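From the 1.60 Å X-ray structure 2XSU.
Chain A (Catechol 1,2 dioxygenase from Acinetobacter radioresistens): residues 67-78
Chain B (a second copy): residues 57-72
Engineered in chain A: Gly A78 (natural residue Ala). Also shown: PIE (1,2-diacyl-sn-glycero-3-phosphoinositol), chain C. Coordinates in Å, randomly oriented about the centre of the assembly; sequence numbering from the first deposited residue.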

# COMPACT_ATOMS: atom_id res chain seq x y z
N ALA A 67 3.75 -5.93 -0.16
CA ALA A 67 4.78 -5.04 -0.72
C ALA A 67 5.36 -4.10 0.34
O ALA A 67 6.58 -3.92 0.41
N GLY A 68 4.49 -3.51 1.17
CA GLY A 68 4.94 -2.65 2.25
C GLY A 68 5.73 -3.40 3.31
O GLY A 68 6.74 -2.91 3.81
N GLN A 69 5.26 -4.60 3.65
CA GLN A 69 6.00 -5.41 4.61
C GLN A 69 7.40 -5.81 4.12
O GLN A 69 8.32 -5.91 4.93
N ALA A 70 7.53 -5.94 2.80
CA ALA A 70 8.81 -6.29 2.14
C ALA A 70 9.67 -5.05 1.84
O ALA A 70 10.80 -5.19 1.32
N ASN A 71 9.17 -3.87 2.19
CA ASN A 71 9.79 -2.57 1.89
C ASN A 71 10.09 -2.42 0.41
O ASN A 71 11.18 -1.94 0.04
N GLU A 72 9.12 -2.79 -0.42
CA GLU A 72 9.31 -2.81 -1.88
C GLU A 72 8.47 -1.80 -2.66
O GLU A 72 8.48 -1.84 -3.90
N LEU A 73 7.72 -0.93 -1.98
CA LEU A 73 6.87 0.03 -2.69
C LEU A 73 7.69 1.07 -3.47
O LEU A 73 7.23 1.56 -4.49
N GLY A 74 8.89 1.39 -2.98
CA GLY A 74 9.81 2.29 -3.73
C GLY A 74 10.31 1.60 -5.00
O GLY A 74 10.41 2.21 -6.09
N LEU A 75 10.62 0.32 -4.88
CA LEU A 75 11.01 -0.47 -6.02
C LEU A 75 9.87 -0.57 -7.05
O LEU A 75 10.11 -0.46 -8.27
N LEU A 76 8.64 -0.78 -6.57
CA LEU A 76 7.48 -0.87 -7.44
C LEU A 76 7.21 0.46 -8.14
O LEU A 76 6.82 0.47 -9.32
N ALA A 77 7.41 1.57 -7.43
CA ALA A 77 7.28 2.90 -8.05
C ALA A 77 8.24 3.05 -9.23
O ALA A 77 7.90 3.64 -10.28
N GLY A 78 9.46 2.54 -9.06
CA GLY A 78 10.42 2.53 -10.18
C GLY A 78 9.95 1.64 -11.31
O GLY A 78 9.84 2.09 -12.45
N VAL B 57 3.87 12.56 -3.43
CA VAL B 57 3.79 11.17 -3.84
C VAL B 57 4.57 10.27 -2.88
O VAL B 57 4.07 9.24 -2.42
N TRP B 58 5.80 10.67 -2.52
CA TRP B 58 6.60 9.86 -1.60
C TRP B 58 5.93 9.77 -0.23
O TRP B 58 5.91 8.71 0.35
N LYS B 59 5.31 10.86 0.23
CA LYS B 59 4.59 10.80 1.51
C LYS B 59 3.44 9.79 1.43
O LYS B 59 3.20 9.05 2.40
N GLY B 60 2.73 9.77 0.31
CA GLY B 60 1.63 8.80 0.13
C GLY B 60 2.13 7.35 0.14
O GLY B 60 1.53 6.48 0.77
N LEU B 61 3.23 7.09 -0.57
CA LEU B 61 3.80 5.73 -0.60
C LEU B 61 4.37 5.31 0.76
O LEU B 61 4.24 4.15 1.18
N GLU B 62 4.97 6.26 1.48
CA GLU B 62 5.46 6.00 2.83
C GLU B 62 4.29 5.67 3.78
O GLU B 62 4.39 4.73 4.60
N TYR B 63 3.20 6.41 3.64
CA TYR B 63 1.98 6.12 4.41
C TYR B 63 1.47 4.70 4.11
O TYR B 63 1.20 3.94 5.07
N LEU B 64 1.35 4.35 2.82
CA LEU B 64 0.87 3.00 2.46
C LEU B 64 1.79 1.91 2.97
O LEU B 64 1.31 0.88 3.44
N THR B 65 3.11 2.15 2.90
CA THR B 65 4.09 1.21 3.47
C THR B 65 3.85 1.02 4.99
O THR B 65 3.76 -0.13 5.48
N ASP B 66 3.71 2.12 5.71
CA ASP B 66 3.48 2.08 7.17
C ASP B 66 2.17 1.37 7.52
O ASP B 66 2.13 0.57 8.47
N ALA B 67 1.13 1.65 6.73
CA ALA B 67 -0.18 1.02 6.91
C ALA B 67 -0.10 -0.50 6.74
O ALA B 67 -0.67 -1.25 7.54
N GLY B 68 0.61 -0.96 5.70
CA GLY B 68 0.81 -2.38 5.49
C GLY B 68 1.62 -3.04 6.59
O GLY B 68 1.32 -4.14 7.04
N GLN B 69 2.67 -2.35 7.04
CA GLN B 69 3.47 -2.88 8.14
C GLN B 69 2.68 -3.01 9.44
O GLN B 69 2.93 -3.94 10.22
N ALA B 70 1.69 -2.14 9.62
CA ALA B 70 0.81 -2.12 10.80
C ALA B 70 -0.41 -3.05 10.63
O ALA B 70 -1.23 -3.18 11.57
N ASN B 71 -0.50 -3.72 9.48
CA ASN B 71 -1.64 -4.57 9.08
C ASN B 71 -2.96 -3.83 9.19
O ASN B 71 -3.95 -4.39 9.69
N GLU B 72 -2.97 -2.59 8.69
CA GLU B 72 -4.15 -1.71 8.83
C GLU B 72 -4.86 -1.37 7.52
O GLU B 72 -5.77 -0.53 7.54

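Overlapping but different stretches of two copies of one protein meet here in a compact contact that joins a close glycine-centred approach and reciprocal glutamine hydrogen bonds to a small apolar patch, burying 488 Å² in all. The backbones come nearest where Gly A68 faces Thr B65, their CA atoms 4.1 Å apart. A CB on Gly A68 would point toward chain B and lie only 3.2 Å from Thr B65 O, so the lack of a side chain permits this closeness.

Beside the glycines, Gln A69 and Gln B69 exchange matching bonds; they share one conformation, chi1 m and chi2 t. Each CA-to-CB bond points sideways, yet the long, flexible chain brings its amide across: Gln A69 NE2 donates to Gly B68 O at 3.0 Å, and Gln B69 NE2 donates to Gly A68 O at 3.0 Å. The CG atoms of Gln A69 and Gln B69 lie 4.4 Å apart, so the aliphatic stems also pack.

Farther along, Leu A73 (m, t) points toward chain B. Its CD1 reaches Leu B64 CB at 4.1 Å, an apolar contact that suits its branched hydrocarbon end, and comes within 3.4 Å of Thr B65 OG1. Thr B65, chi1 m, suits this mixed setting: its OG1 donates to Leu B61 O within its own helix at 3.0 Å and accepts from water 1 at 2.9 Å, while its CG2 lies 3.8 Å from Gly A68 O. Water 1 in turn accepts from Leu A73 N at 3.0 Å, bridging the chains.

Ala A77, short enough to sit close, places CB 3.8 Å from Leu B61 CD1 and 4.0 Å from Trp B58 CZ3, obliquely to the ring of Trp B58 (chi1 m), whose CA-to-CB bond points sideways but whose long side chain brings the ring end nearer. Leu B61 (m, t) also touches the phospholipid, its CD2 4.0 Å from PIE C54, and Leu B64 CD1 lies 3.7 Å from that same carbon, so these leucines link the interface to the lipid tail.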

# COMPACT_ATOMS: atom_id res chain seq x y z
CB ALA A 67 4.23 -4.25 -1.93
CB GLN A 69 5.18 -6.63 5.05
CG GLN A 69 3.98 -6.19 5.90
CD GLN A 69 3.06 -7.34 6.26
OE1 GLN A 69 3.35 -8.49 5.96
NE2 GLN A 69 1.94 -7.04 6.92
CB ALA A 70 8.51 -7.06 0.86
CB ASN A 71 11.06 -2.38 2.73
CG ASN A 71 10.76 -2.11 4.19
OD1 ASN A 71 11.06 -2.94 5.06
ND2 ASN A 71 10.20 -0.93 4.47
CB GLU A 72 9.08 -4.21 -2.46
CG GLU A 72 10.27 -5.16 -2.33
CD GLU A 72 10.14 -6.45 -3.16
OE1 GLU A 72 9.93 -6.37 -4.38
OE2 GLU A 72 10.26 -7.57 -2.59
CB LEU A 73 5.79 0.68 -1.80
CG LEU A 73 4.63 -0.27 -1.45
CD1 LEU A 73 3.67 0.43 -0.46
CD2 LEU A 73 3.88 -0.76 -2.73
CB LEU A 75 11.45 -1.86 -5.53
CG LEU A 75 12.32 -2.70 -6.41
CD1 LEU A 75 13.58 -1.92 -6.82
CD2 LEU A 75 12.72 -3.97 -5.58
CB LEU A 76 6.24 -1.28 -6.62
CG LEU A 76 4.97 -1.52 -7.47
CD1 LEU A 76 5.18 -2.68 -8.43
CD2 LEU A 76 3.83 -1.80 -6.52
CB ALA A 77 7.48 4.01 -7.01
CB VAL B 57 4.30 10.99 -5.30
CG1 VAL B 57 4.37 9.52 -5.69
CG2 VAL B 57 3.41 11.75 -6.27
CB TRP B 58 8.04 10.39 -1.48
CG TRP B 58 8.80 10.31 -2.78
CD1 TRP B 58 9.48 11.34 -3.36
CD2 TRP B 58 8.95 9.18 -3.65
NE1 TRP B 58 10.03 10.93 -4.55
CE2 TRP B 58 9.74 9.60 -4.74
CE3 TRP B 58 8.50 7.85 -3.60
CZ2 TRP B 58 10.10 8.74 -5.79
CZ3 TRP B 58 8.86 6.99 -4.64
CH2 TRP B 58 9.67 7.45 -5.73
CB LYS B 59 4.11 12.18 1.95
CG LYS B 59 5.27 13.00 2.52
CD LYS B 59 4.91 14.42 2.94
CE LYS B 59 6.16 15.15 3.52
NZ LYS B 59 7.00 15.89 2.51
CB LEU B 61 4.87 5.62 -1.70
CG LEU B 61 4.33 5.63 -3.12
CD1 LEU B 61 5.53 5.47 -4.05
CD2 LEU B 61 3.32 4.50 -3.38
CB GLU B 62 6.30 7.17 3.33
CG GLU B 62 7.66 7.23 2.58
CD GLU B 62 8.26 8.62 2.48
OE1 GLU B 62 7.84 9.54 3.22
OE2 GLU B 62 9.19 8.79 1.63
CB TYR B 63 0.87 7.14 4.10
CG TYR B 63 -0.41 6.79 4.83
CD1 TYR B 63 -0.56 7.10 6.18
CD2 TYR B 63 -1.44 6.12 4.17
CE1 TYR B 63 -1.73 6.73 6.88
CE2 TYR B 63 -2.60 5.74 4.85
CZ TYR B 63 -2.73 6.05 6.21
OH TYR B 63 -3.88 5.67 6.86
CB LEU B 64 0.62 2.86 0.95
CG LEU B 64 -0.56 3.73 0.47
CD1 LEU B 64 -0.70 3.64 -1.02
CD2 LEU B 64 -1.92 3.35 1.15
CB THR B 65 5.53 1.73 3.25
OG1 THR B 65 5.82 1.74 1.84
CG2 THR B 65 6.55 0.84 3.97
CB ASP B 66 3.44 3.49 7.77
CG ASP B 66 4.80 4.19 7.72
OD1 ASP B 66 5.80 3.52 7.41
OD2 ASP B 66 4.81 5.41 7.98
CB ALA B 67 -1.24 1.63 5.95
CB GLN B 69 4.76 -2.07 8.33
CG GLN B 69 5.71 -2.29 7.15
CD GLN B 69 6.95 -1.42 7.22
OE1 GLN B 69 7.16 -0.71 8.19
NE2 GLN B 69 7.80 -1.48 6.18
CB ALA B 70 0.35 -0.70 11.06
CB ASN B 71 -1.66 -5.85 9.92
CG ASN B 71 -0.56 -6.82 9.54
OD1 ASN B 71 0.37 -7.06 10.32
ND2 ASN B 71 -0.68 -7.40 8.34
CB GLU B 72 -3.80 -0.41 9.58
CG GLU B 72 -3.76 -0.54 11.10
CD GLU B 72 -3.69 0.81 11.84
OE1 GLU B 72 -4.56 1.67 11.61
OE2 GLU B 72 -2.77 1.01 12.67
P PIE C . 0.78 11.05 9.28
O11 PIE C . 1.64 12.23 9.28
O12 PIE C . -0.32 11.05 8.01
O13 PIE C . -0.21 11.30 10.69
O14 PIE C . 1.32 9.73 9.60
C1 PIE C . 0.77 13.25 8.52
C2 PIE C . 1.33 13.08 7.09
C3 PIE C . 0.12 12.68 6.23
O31 PIE C . 0.44 11.75 5.18
O32 PIE C . -1.33 10.39 5.39
C31 PIE C . -0.68 11.16 4.68
C32 PIE C . -1.13 11.46 3.25
C33 PIE C . -1.14 10.19 2.41
C34 PIE C . -2.56 9.64 2.25
C35 PIE C . -2.76 9.09 0.84
C36 PIE C . -3.55 7.78 0.85
C37 PIE C . -5.02 8.05 0.52
C38 PIE C . -5.65 6.83 -0.14
C39 PIE C . -6.67 7.21 -1.01
C40 PIE C . -7.13 6.41 -2.05
C41 PIE C . -6.60 5.15 -2.32
C42 PIE C . -7.59 4.05 -1.91
O21 PIE C . 2.05 14.26 6.55
O22 PIE C . 0.82 16.00 7.31
C21 PIE C . 1.37 15.44 6.37
C22 PIE C . 1.35 16.17 5.01
C23 PIE C . 1.33 15.31 3.74
C24 PIE C . 1.34 16.20 2.49
C25 PIE C . 0.11 15.96 1.61
C26 PIE C . 0.20 14.59 0.92
C27 PIE C . -0.96 14.37 -0.04
C28 PIE C . -1.16 12.88 -0.33
C29 PIE C . -0.42 12.47 -1.59
C47 PIE C . -0.80 11.06 -2.04
C48 PIE C . -0.01 10.68 -3.29
C49 PIE C . -0.70 9.56 -4.08
C50 PIE C . 0.29 8.53 -4.61
C51 PIE C . 0.39 7.28 -3.72
C1' PIE C . 3.26 8.14 12.31
C2' PIE C . 4.59 8.79 12.06
C3' PIE C . 4.34 10.27 11.70
C4' PIE C . 3.44 10.41 10.55
C5' PIE C . 2.11 9.69 10.78
C6' PIE C . 2.37 8.19 11.07
O1' PIE C . 3.44 6.74 12.59
O2' PIE C . 5.43 8.74 13.20
O3' PIE C . 5.59 10.93 11.44
O4' PIE C . 3.69 10.93 9.26
O6' PIE C . 1.12 7.54 11.36
C52 PIE C . -0.97 6.61 -3.44
C53 PIE C . -1.38 5.67 -4.57
C54 PIE C . -0.45 4.46 -4.66
C55 PIE C . -1.25 3.17 -4.93
C43 PIE C . -7.32 3.53 -0.49
C44 PIE C . -7.31 2.00 -0.43
C45 PIE C . -8.15 1.51 0.74
C46 PIE C . -7.28 0.78 1.76
O HOH W 1 7.84 -0.04 0.86